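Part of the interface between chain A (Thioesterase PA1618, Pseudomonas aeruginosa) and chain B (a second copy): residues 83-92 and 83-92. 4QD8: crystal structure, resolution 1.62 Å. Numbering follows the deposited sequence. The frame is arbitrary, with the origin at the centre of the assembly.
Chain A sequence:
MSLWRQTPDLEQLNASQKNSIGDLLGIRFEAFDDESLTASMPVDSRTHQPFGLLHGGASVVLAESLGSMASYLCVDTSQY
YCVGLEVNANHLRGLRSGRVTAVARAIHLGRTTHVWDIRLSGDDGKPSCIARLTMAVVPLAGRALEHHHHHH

Chain A, residues 83-92: VGLEVNANHL
Chain B, residues 83-92: VGLEVNANHL

Six main-chain hydrogen bonds join the two stretches into a continuous antiparallel sheet across an exact two-fold axis. Ala89(B) N donates to Val87(A) O at 2.8 Å, and Val87(A) N returns a bond to Ala89(B) O at 3.0 Å, closing a hydrogen-bonded pair whose CA atoms lie 5.4 Å apart. Further out, His91(B) N donates to Leu85(A) O at 2.9 Å. The axis repeats all three bonds with the chains exchanged. Strands 83-91 run at 178° to each other, their axes 4.6 Å apart at closest approach.

The register centres on Asn88(A) and Asn88(B), a non-hydrogen-bonded pair with CA atoms 3.9 Å apart; Glu86 of each copy faces Asn90 of the other, CA to CA 4.5 Å. At these narrow positions CA-H groups approach carbonyls, as in Glu86(A) CA to Ala89(B) O at 3.3 Å. Residues 86-89 are extended (phi -140 to -155°, psi 142 to 157°), whereas Leu85 departs from this at -113/-47°.

Glu86, Asn88 and Asn90 share one face of the sheet. Asn88(A) CB meets Asn88(B) CB at 3.7 Å, but with chi1 58° (p) and chi2 71° each amide leads away from the partner strand. Within each chain its ND2 donates to Glu86 OE1, 3.3 Å in both Asn88(A)–Glu86(A) and Asn88(B)–Glu86(B); Glu86 is t, m, with chi3 -13°.

On the other face, Val87 (p) packs against Ala89, with Val87(A) CG1 4.2 Å from Ala89(B) CB. His91 (m, chi2 -57°) points toward the partner strand and has the largest covered area of any residue here. His91(B) NE2, hydrogen-bonded elsewhere in the structure, lies 3.7 Å from Val87(A) CG1. Gly84(A) leaves room for this ring: an ideal CB there would sit a tight 3.1 Å from His91(B) CD2.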

# COMPACT_ATOMS: atom_id res chain seq x y z
N VAL A 83 -16.88 -4.73 -4.34
CA VAL A 83 -16.01 -5.60 -3.55
C VAL A 83 -14.66 -4.92 -3.32
O VAL A 83 -14.22 -4.11 -4.12
CB VAL A 83 -15.79 -6.96 -4.22
CG1 VAL A 83 -17.13 -7.70 -4.37
CG2 VAL A 83 -15.15 -6.80 -5.59
N GLY A 84 -14.01 -5.24 -2.20
CA GLY A 84 -12.68 -4.71 -1.96
C GLY A 84 -11.71 -5.14 -3.04
O GLY A 84 -11.67 -6.31 -3.43
N LEU A 85 -10.89 -4.20 -3.50
CA LEU A 85 -9.88 -4.51 -4.51
C LEU A 85 -8.46 -4.38 -3.94
O LEU A 85 -7.62 -5.25 -4.14
CB LEU A 85 -10.05 -3.61 -5.73
CG LEU A 85 -9.12 -3.83 -6.92
CD1 LEU A 85 -9.43 -5.16 -7.57
CD2 LEU A 85 -9.25 -2.69 -7.93
N GLU A 86 -8.20 -3.28 -3.25
CA GLU A 86 -6.90 -3.08 -2.62
C GLU A 86 -7.10 -2.34 -1.32
O GLU A 86 -7.93 -1.45 -1.23
CB GLU A 86 -5.98 -2.26 -3.54
CG GLU A 86 -4.48 -2.60 -3.39
CD GLU A 86 -3.80 -1.83 -2.28
OE1 GLU A 86 -4.39 -0.85 -1.77
OE2 GLU A 86 -2.66 -2.22 -1.93
N VAL A 87 -6.33 -2.70 -0.30
CA VAL A 87 -6.43 -1.97 0.96
C VAL A 87 -5.04 -1.80 1.52
O VAL A 87 -4.17 -2.65 1.33
CB VAL A 87 -7.37 -2.69 1.98
CG1 VAL A 87 -6.79 -4.04 2.44
CG2 VAL A 87 -7.67 -1.76 3.17
N ASN A 88 -4.82 -0.69 2.21
CA ASN A 88 -3.54 -0.48 2.87
C ASN A 88 -3.78 0.33 4.14
O ASN A 88 -4.80 1.00 4.26
CB ASN A 88 -2.53 0.21 1.95
CG ASN A 88 -3.02 1.56 1.43
OD1 ASN A 88 -3.11 2.53 2.18
ND2 ASN A 88 -3.38 1.60 0.15
N ALA A 89 -2.88 0.22 5.10
CA ALA A 89 -3.05 0.96 6.35
C ALA A 89 -1.71 1.21 7.01
O ALA A 89 -0.82 0.36 6.95
CB ALA A 89 -3.96 0.19 7.30
N ASN A 90 -1.56 2.38 7.61
CA ASN A 90 -0.48 2.59 8.58
C ASN A 90 -1.03 2.47 10.00
O ASN A 90 -2.01 3.12 10.34
CB ASN A 90 0.17 3.96 8.40
CG ASN A 90 1.31 3.95 7.41
OD1 ASN A 90 2.49 3.86 7.79
ND2 ASN A 90 0.97 4.02 6.14
N HIS A 91 -0.38 1.64 10.81
CA HIS A 91 -0.68 1.52 12.22
C HIS A 91 0.16 2.55 12.99
O HIS A 91 1.39 2.46 13.03
CB HIS A 91 -0.41 0.08 12.70
CG HIS A 91 -1.15 -0.96 11.90
ND1 HIS A 91 -2.53 -0.96 11.77
CD2 HIS A 91 -0.70 -2.03 11.21
CE1 HIS A 91 -2.89 -1.99 11.03
NE2 HIS A 91 -1.81 -2.66 10.67
N LEU A 92 -0.51 3.56 13.53
CA LEU A 92 0.13 4.73 14.11
C LEU A 92 0.36 4.63 15.62
O LEU A 92 1.44 4.98 16.11
CB LEU A 92 -0.73 5.97 13.85
CG LEU A 92 -1.13 6.18 12.39
CD1 LEU A 92 -2.08 7.35 12.29
CD2 LEU A 92 0.12 6.39 11.52
N VAL B 83 5.41 -5.03 16.48
CA VAL B 83 4.04 -4.58 16.21
C VAL B 83 3.87 -4.26 14.73
O VAL B 83 4.83 -3.88 14.06
CB VAL B 83 3.66 -3.36 17.06
CG1 VAL B 83 3.72 -3.71 18.55
CG2 VAL B 83 4.58 -2.19 16.76
N GLY B 84 2.66 -4.42 14.21
CA GLY B 84 2.40 -4.04 12.83
C GLY B 84 2.66 -2.57 12.61
O GLY B 84 2.24 -1.72 13.41
N LEU B 85 3.32 -2.24 11.51
CA LEU B 85 3.58 -0.84 11.16
C LEU B 85 2.82 -0.42 9.91
O LEU B 85 2.20 0.63 9.88
CB LEU B 85 5.09 -0.62 10.99
CG LEU B 85 5.56 0.80 10.68
CD1 LEU B 85 5.34 1.68 11.90
CD2 LEU B 85 7.04 0.81 10.27
N GLU B 86 2.89 -1.24 8.87
CA GLU B 86 2.15 -0.96 7.64
C GLU B 86 1.69 -2.26 7.04
O GLU B 86 2.40 -3.26 7.08
CB GLU B 86 3.05 -0.22 6.63
CG GLU B 86 2.29 0.74 5.70
CD GLU B 86 1.73 0.07 4.47
OE1 GLU B 86 2.11 -1.09 4.18
OE2 GLU B 86 0.90 0.71 3.79
N VAL B 87 0.48 -2.28 6.49
CA VAL B 87 0.02 -3.49 5.83
C VAL B 87 -0.71 -3.09 4.56
O VAL B 87 -1.34 -2.04 4.50
CB VAL B 87 -0.90 -4.35 6.76
CG1 VAL B 87 -2.22 -3.63 7.09
CG2 VAL B 87 -1.14 -5.73 6.15
N ASN B 88 -0.63 -3.94 3.55
CA ASN B 88 -1.38 -3.70 2.33
C ASN B 88 -1.76 -5.04 1.73
O ASN B 88 -1.14 -6.06 2.03
CB ASN B 88 -0.58 -2.85 1.33
CG ASN B 88 0.76 -3.48 0.96
OD1 ASN B 88 0.82 -4.49 0.25
ND2 ASN B 88 1.84 -2.90 1.47
N ALA B 89 -2.81 -5.06 0.92
CA ALA B 89 -3.24 -6.32 0.31
C ALA B 89 -3.99 -6.05 -0.98
O ALA B 89 -4.72 -5.07 -1.09
CB ALA B 89 -4.14 -7.09 1.28
N ASN B 90 -3.78 -6.92 -1.96
CA ASN B 90 -4.70 -6.99 -3.11
C ASN B 90 -5.66 -8.16 -2.92
O ASN B 90 -5.23 -9.28 -2.68
CB ASN B 90 -3.93 -7.17 -4.42
CG ASN B 90 -3.54 -5.85 -5.05
OD1 ASN B 90 -4.23 -5.34 -5.95
ND2 ASN B 90 -2.45 -5.28 -4.58
N HIS B 91 -6.95 -7.88 -3.05
CA HIS B 91 -7.98 -8.90 -3.05
C HIS B 91 -8.19 -9.38 -4.50
O HIS B 91 -8.64 -8.63 -5.36
CB HIS B 91 -9.28 -8.33 -2.44
CG HIS B 91 -9.09 -7.76 -1.07
ND1 HIS B 91 -8.59 -8.49 -0.01
CD2 HIS B 91 -9.35 -6.52 -0.57
CE1 HIS B 91 -8.54 -7.74 1.06
NE2 HIS B 91 -8.99 -6.53 0.76
N LEU B 92 -7.79 -10.62 -4.75
CA LEU B 92 -7.70 -11.18 -6.09
C LEU B 92 -8.96 -11.95 -6.52
O LEU B 92 -9.44 -11.79 -7.65
CB LEU B 92 -6.52 -12.13 -6.18
CG LEU B 92 -5.19 -11.55 -5.71
CD1 LEU B 92 -4.13 -12.64 -5.73
CD2 LEU B 92 -4.78 -10.36 -6.58